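Local coordinates for protein putative nucleotide-diphospho-sugar transferase (Desulfovibrio desulfuricans subsp. desulfuricans, PDB 3CGX) that is a putative nucleotide-diphospho-sugar transferase, related to the GT-A glycosyltransferases, that probably transfers sugars from nucleotide donors, at residues R105-G110 / Q122-D127; S111-Y116 / P187-V192. All blocks are in the same frame, centred on the assembly; numbering follows the deposited sequence.

Interaction 1 and interaction 2 have centres 15 Å apart and interleave along the chain: strand 105-109 leads straight into loop 111-116, which leads on into helix 118-127. Interaction 1 packs that helix back on its own strand against one face of the mixed sheet, while interaction 2 ties the intervening loop to 187-192, the segment that follows edge strand 183-185. The two meet where M109 CE packs 4.2 Å from Y116 CD2. The strand runs between 5-11 and 143-149 with the helix packed on it, and the loop at the strand's C-terminal end, where GT-A enzymes usually bind the nucleotide sugar, is hydrogen-bonded to a segment 71 residues further on.

Interaction 1: residues R105-G110 / Q122-D127; sequences RVVLMG and QKALND
V107 and R105, both directed from strand 105-109 at helix 118-127, meet it differently: V107 packs on A124 and L125, whereas R105 bonds to the carbonyl of L125. The two axes approach to 8.7 Å and run at 144°, so the helix returns roughly against its strand. At Q122 the amide reaches forward one turn, and NE2 donates to N126 OD1 at 3.1 Å. K123, on the outer side where a long charged chain is easily accommodated, likewise reaches one turn onward in a salt bridge, its NZ 2.9 Å from D127 OD2. A124 then offers a small methyl group to the strand: its CB lies 4.5 Å from V107 CG1, and the short side chain lets helix and sheet come close. L125 carries the apolar part of the contact. Its CD2 reaches V107 CG1 at 3.6 Å, the branched leucine lying obliquely over the compact valine. The carbonyl of L125, in the last turn of the helix, receives R105 NH1 at 2.9 Å; the donor stands 65° above the carbonyl plane, while the oxygen lies in the guanidinium plane. The arginine gets there with a bend at chi3 (-83°) that turns NE aside from the line of the chain, and its positive charge probably suits the negative end of the helix dipole. N126 is reached indirectly: a water accepts from R105 NH1 and donates to N126 OD1, at 2.8 Å from the latter. R105 NH2 also forms a salt bridge with E4. Strand 105-109 and helix 118-127 begin a beta-alpha-beta crossover to the parallel strand 133-137; strand 143-149, antiparallel to both, lies between strands 105-109 and 133-137. Strand 5-11 flanks the other side, and helix 87-100 packs against V106 and L108 on the opposite face.

Interaction 2: residues S111-Y116 / P187-V192; sequences SDIPDY and PDWNDV
The loop after strand 105-109 probably corresponds to the place where GT-A glycosyltransferases usually carry their acidic sugar-nucleotide motif, and its D112 touches D191 and V192 of the loop opposite. D112 O accepts V192 N at 2.8 Å, nearly in line with the C=O, and the CA of D191 adds a C-H...O contact to the same oxygen. One water accepts from D112 N and donates to D191 OD1. The D112 side chain forms a salt bridge with K20 and lies about 3 Å from a bound imidazole that probably comes from the crystallisation liquor but may mark a pocket. Beyond it, a type I turn from I113 to Y116, with P114 suited to its second position, brings D115 and Y116 to W189. D115 CG sits between its backbone N and carbonyl carbon (chi1 61°); OD1 takes the indole N-H at 2.9 Å, very straight and in the ring plane, and a second water joins that oxygen to N190 O. The edge of Y116 packs T-shaped on the W189 face: Y116 CD1 stands 3.5 Å above its middle, with planes at 76°, while the tyrosine hydroxyl hydrogen-bonds to that of Y144. I113 CG2 lies 3.8 Å from W189 CD1.

Interaction 1: residues R105-G110 / Q122-D127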
loop_
_atom_site.group_PDB
_atom_site.type_symbol
_atom_site.label_atom_id
_atom_site.label_comp_id
_atom_site.label_asym_id
_atom_site.label_seq_id
_atom_site.Cartn_x
_atom_site.Cartn_y
_atom_site.Cartn_z
ATOM N N ARG A 105 17.176 2.435 4.988
ATOM C CA ARG A 105 16.313 1.435 4.392
ATOM C C ARG A 105 14.900 1.979 4.337
ATOM O O ARG A 105 14.378 2.470 5.321
ATOM C CB ARG A 105 16.306 0.155 5.225
ATOM C CG ARG A 105 17.631 -0.649 5.228
ATOM C CD ARG A 105 17.539 -1.738 6.269
ATOM N NE ARG A 105 17.866 -1.215 7.588
ATOM C CZ ARG A 105 17.329 -1.609 8.729
ATOM N NH1 ARG A 105 16.402 -2.551 8.748
ATOM N NH2 ARG A 105 17.727 -1.042 9.862
ATOM N N VAL A 106 14.293 1.843 3.163
ATOM C CA VAL A 106 12.989 2.381 2.910
ATOM C C VAL A 106 12.109 1.402 2.157
ATOM O O VAL A 106 12.525 0.819 1.179
ATOM C CB VAL A 106 13.094 3.704 2.070
ATOM C CG1 VAL A 106 11.714 4.276 1.780
ATOM C CG2 VAL A 106 13.982 4.724 2.780
ATOM N N VAL A 107 10.891 1.215 2.664
ATOM C CA VAL A 107 9.883 0.431 1.950
ATOM C C VAL A 107 8.681 1.325 1.634
ATOM O O VAL A 107 8.270 2.175 2.428
ATOM C CB VAL A 107 9.445 -0.901 2.696
ATOM C CG1 VAL A 107 10.679 -1.846 2.941
ATOM C CG2 VAL A 107 8.778 -0.589 3.951
ATOM N N LEU A 108 8.157 1.153 0.431
ATOM C CA LEU A 108 6.975 1.888 -0.011
ATOM C C LEU A 108 5.872 0.860 -0.303
ATOM O O LEU A 108 6.069 -0.109 -1.012
ATOM C CB LEU A 108 7.332 2.769 -1.220
ATOM C CG LEU A 108 6.308 3.718 -1.861
ATOM C CD1 LEU A 108 7.053 4.751 -2.763
ATOM C CD2 LEU A 108 5.285 2.953 -2.647
HETATM N N MSE A 109 4.696 1.077 0.258
HETATM C CA MSE A 109 3.607 0.176 0.045
HETATM C C MSE A 109 2.303 0.877 -0.108
HETATM O O MSE A 109 2.134 2.007 0.349
HETATM C CB MSE A 109 3.533 -0.759 1.237
HETATM C CG MSE A 109 3.112 -0.108 2.528
HETATM SE SE MSE A 109 3.428 -1.428 4.001
HETATM C CE MSE A 109 2.134 -2.762 3.517
ATOM N N GLY A 110 1.370 0.177 -0.730
ATOM C CA GLY A 110 0.043 0.712 -0.965
ATOM C C GLY A 110 -0.944 0.401 0.153
ATOM O O GLY A 110 -0.612 -0.221 1.169
ATOM N N GLN A 122 7.942 -5.664 8.678
ATOM C CA GLN A 122 9.131 -5.724 9.530
ATOM C C GLN A 122 10.166 -6.704 8.961
ATOM O O GLN A 122 11.363 -6.425 8.909
ATOM C CB GLN A 122 8.789 -6.125 10.939
ATOM C CG GLN A 122 9.964 -6.067 11.880
ATOM C CD GLN A 122 10.398 -4.654 12.120
ATOM O OE1 GLN A 122 9.624 -3.846 12.641
ATOM N NE2 GLN A 122 11.628 -4.329 11.720
ATOM N N LYS A 123 9.705 -7.853 8.517
ATOM C CA LYS A 123 10.606 -8.827 7.925
ATOM C C LYS A 123 11.330 -8.229 6.714
ATOM O O LYS A 123 12.562 -8.388 6.546
ATOM C CB LYS A 123 9.851 -10.111 7.524
ATOM C CG LYS A 123 10.775 -11.192 6.939
ATOM C CD LYS A 123 10.003 -12.513 6.785
ATOM C CE LYS A 123 10.807 -13.614 6.181
ATOM N NZ LYS A 123 11.391 -13.153 4.898
ATOM N N ALA A 124 10.575 -7.561 5.859
ATOM C CA ALA A 124 11.153 -6.887 4.689
ATOM C C ALA A 124 12.259 -5.902 5.089
ATOM O O ALA A 124 13.339 -5.875 4.493
ATOM C CB ALA A 124 10.043 -6.173 3.857
ATOM N N LEU A 125 11.977 -5.073 6.082
ATOM C CA LEU A 125 12.946 -4.103 6.551
ATOM C C LEU A 125 14.171 -4.787 7.110
ATOM O O LEU A 125 15.304 -4.368 6.845
ATOM C CB LEU A 125 12.315 -3.177 7.584
ATOM C CG LEU A 125 11.362 -2.151 6.938
ATOM C CD1 LEU A 125 10.417 -1.540 8.006
ATOM C CD2 LEU A 125 12.150 -1.095 6.150
ATOM N N ASN A 126 13.957 -5.855 7.868
ATOM C CA ASN A 126 15.053 -6.627 8.417
ATOM C C ASN A 126 15.920 -7.199 7.284
ATOM O O ASN A 126 17.136 -7.169 7.346
ATOM C CB ASN A 126 14.564 -7.799 9.306
ATOM C CG ASN A 126 13.871 -7.342 10.627
ATOM O OD1 ASN A 126 14.039 -6.224 11.085
ATOM N ND2 ASN A 126 13.158 -8.270 11.264
ATOM N N ASP A 127 15.254 -7.783 6.293
ATOM C CA ASP A 127 15.941 -8.459 5.171
ATOM C C ASP A 127 16.711 -7.468 4.267
ATOM O O ASP A 127 17.723 -7.826 3.650
ATOM C CB ASP A 127 14.942 -9.316 4.341
ATOM C CG ASP A 127 14.523 -10.611 5.040
ATOM O OD1 ASP A 127 15.124 -11.011 6.038
ATOM O OD2 ASP A 127 13.561 -11.251 4.594
HETATM O O HOH W 1 14.762 -3.567 10.867
#

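Interaction 2: residues S111-Y116 / P187-V192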
loop_
_atom_site.group_PDB
_atom_site.type_symbol
_atom_site.label_atom_id
_atom_site.label_comp_id
_atom_site.label_asym_id
_atom_site.label_seq_id
_atom_site.Cartn_x
_atom_site.Cartn_y
_atom_site.Cartn_z
ATOM N N SER A 111 -2.180 0.817 -0.060
ATOM C CA SER A 111 -3.167 0.752 0.998
ATOM C C SER A 111 -4.397 -0.084 0.642
ATOM O O SER A 111 -5.469 0.103 1.236
ATOM C CB SER A 111 -3.622 2.189 1.345
ATOM O OG SER A 111 -3.831 2.962 0.199
ATOM N N ASP A 112 -4.213 -1.006 -0.292
ATOM C CA ASP A 112 -5.306 -1.874 -0.801
ATOM C C ASP A 112 -5.202 -3.316 -0.311
ATOM O O ASP A 112 -5.877 -4.184 -0.843
ATOM C CB ASP A 112 -5.274 -1.903 -2.358
ATOM C CG ASP A 112 -5.522 -0.545 -2.954
ATOM O OD1 ASP A 112 -6.575 0.076 -2.650
ATOM O OD2 ASP A 112 -4.615 -0.047 -3.636
ATOM N N ILE A 113 -4.387 -3.527 0.733
ATOM C CA ILE A 113 -4.105 -4.841 1.291
ATOM C C ILE A 113 -4.294 -4.869 2.796
ATOM O O ILE A 113 -3.323 -5.150 3.566
ATOM C CB ILE A 113 -2.642 -5.326 0.874
ATOM C CG1 ILE A 113 -1.572 -4.272 1.167
ATOM C CG2 ILE A 113 -2.597 -5.777 -0.618
ATOM C CD1 ILE A 113 -0.179 -4.820 1.112
ATOM N N PRO A 114 -5.552 -4.661 3.239
ATOM C CA PRO A 114 -5.807 -4.387 4.647
ATOM C C PRO A 114 -5.454 -5.501 5.590
ATOM O O PRO A 114 -5.224 -5.263 6.752
ATOM C CB PRO A 114 -7.298 -4.094 4.667
ATOM C CG PRO A 114 -7.845 -4.820 3.502
ATOM C CD PRO A 114 -6.820 -4.669 2.463
ATOM N N ASP A 115 -5.419 -6.723 5.099
ATOM C CA ASP A 115 -5.110 -7.867 5.960
ATOM C C ASP A 115 -3.627 -8.253 5.955
ATOM O O ASP A 115 -3.258 -9.342 6.405
ATOM C CB ASP A 115 -5.923 -9.125 5.597
ATOM C CG ASP A 115 -5.667 -9.639 4.171
ATOM O OD1 ASP A 115 -5.244 -8.895 3.247
ATOM O OD2 ASP A 115 -5.938 -10.844 3.948
ATOM N N TYR A 116 -2.786 -7.413 5.370
ATOM C CA TYR A 116 -1.403 -7.779 5.250
ATOM C C TYR A 116 -0.766 -7.811 6.632
ATOM O O TYR A 116 -0.853 -6.837 7.358
ATOM C CB TYR A 116 -0.633 -6.783 4.404
ATOM C CG TYR A 116 0.714 -7.311 3.935
ATOM C CD1 TYR A 116 0.791 -8.244 2.900
ATOM C CD2 TYR A 116 1.891 -6.860 4.480
ATOM C CE1 TYR A 116 2.012 -8.719 2.440
ATOM C CE2 TYR A 116 3.113 -7.322 4.012
ATOM C CZ TYR A 116 3.162 -8.250 3.007
ATOM O OH TYR A 116 4.385 -8.710 2.524
ATOM N N PRO A 187 5.892 -12.560 -0.213
ATOM C CA PRO A 187 4.793 -13.391 -0.688
ATOM C C PRO A 187 3.840 -12.679 -1.630
ATOM O O PRO A 187 3.624 -11.480 -1.526
ATOM C CB PRO A 187 4.055 -13.745 0.623
ATOM C CG PRO A 187 5.075 -13.630 1.674
ATOM C CD PRO A 187 5.872 -12.456 1.262
ATOM N N ASP A 188 3.230 -13.426 -2.531
ATOM C CA ASP A 188 2.172 -12.836 -3.356
ATOM C C ASP A 188 0.970 -12.441 -2.450
ATOM O O ASP A 188 0.651 -13.115 -1.447
ATOM C CB ASP A 188 1.631 -13.795 -4.387
ATOM C CG ASP A 188 2.692 -14.354 -5.328
ATOM O OD1 ASP A 188 3.860 -13.934 -5.335
ATOM O OD2 ASP A 188 2.329 -15.281 -6.055
ATOM N N TRP A 189 0.323 -11.338 -2.804
ATOM C CA TRP A 189 -0.837 -10.862 -2.052
ATOM C C TRP A 189 -1.847 -10.213 -2.980
ATOM O O TRP A 189 -1.486 -9.728 -4.059
ATOM C CB TRP A 189 -0.425 -9.852 -0.970
ATOM C CG TRP A 189 -1.242 -9.992 0.309
ATOM C CD1 TRP A 189 -2.383 -9.306 0.648
ATOM C CD2 TRP A 189 -0.978 -10.881 1.410
ATOM N NE1 TRP A 189 -2.834 -9.725 1.867
ATOM C CE2 TRP A 189 -1.966 -10.662 2.375
ATOM C CE3 TRP A 189 0.018 -11.826 1.677
ATOM C CZ2 TRP A 189 -2.021 -11.392 3.570
ATOM C CZ3 TRP A 189 -0.016 -12.500 2.876
ATOM C CH2 TRP A 189 -1.032 -12.304 3.796
ATOM N N ASN A 190 -3.118 -10.294 -2.603
ATOM C CA ASN A 190 -4.230 -9.659 -3.390
ATOM C C ASN A 190 -4.637 -8.290 -2.899
ATOM O O ASN A 190 -4.977 -8.099 -1.738
ATOM C CB ASN A 190 -5.495 -10.535 -3.436
ATOM C CG ASN A 190 -6.477 -10.164 -4.620
ATOM O OD1 ASN A 190 -6.063 -9.879 -5.772
ATOM N ND2 ASN A 190 -7.776 -10.228 -4.334
ATOM N N ASP A 191 -4.600 -7.343 -3.825
ATOM C CA ASP A 191 -5.157 -6.006 -3.640
ATOM C C ASP A 191 -6.667 -6.186 -3.678
ATOM O O ASP A 191 -7.183 -6.972 -4.484
ATOM C CB ASP A 191 -4.757 -5.017 -4.762
ATOM C CG ASP A 191 -3.232 -4.637 -4.759
ATOM O OD1 ASP A 191 -2.738 -3.991 -3.815
ATOM O OD2 ASP A 191 -2.537 -4.946 -5.745
ATOM N N VAL A 192 -7.382 -5.443 -2.845
ATOM C CA VAL A 192 -8.826 -5.532 -2.820
ATOM C C VAL A 192 -9.403 -4.369 -3.644
ATOM O O VAL A 192 -9.404 -3.218 -3.210
ATOM C CB VAL A 192 -9.391 -5.597 -1.364
ATOM C CG1 VAL A 192 -10.938 -5.673 -1.402
ATOM C CG2 VAL A 192 -8.784 -6.789 -0.579
HETATM O O HOH W 2 -1.909 -2.111 -2.096
HETATM O O HOH W 3 -6.149 -8.334 0.738
#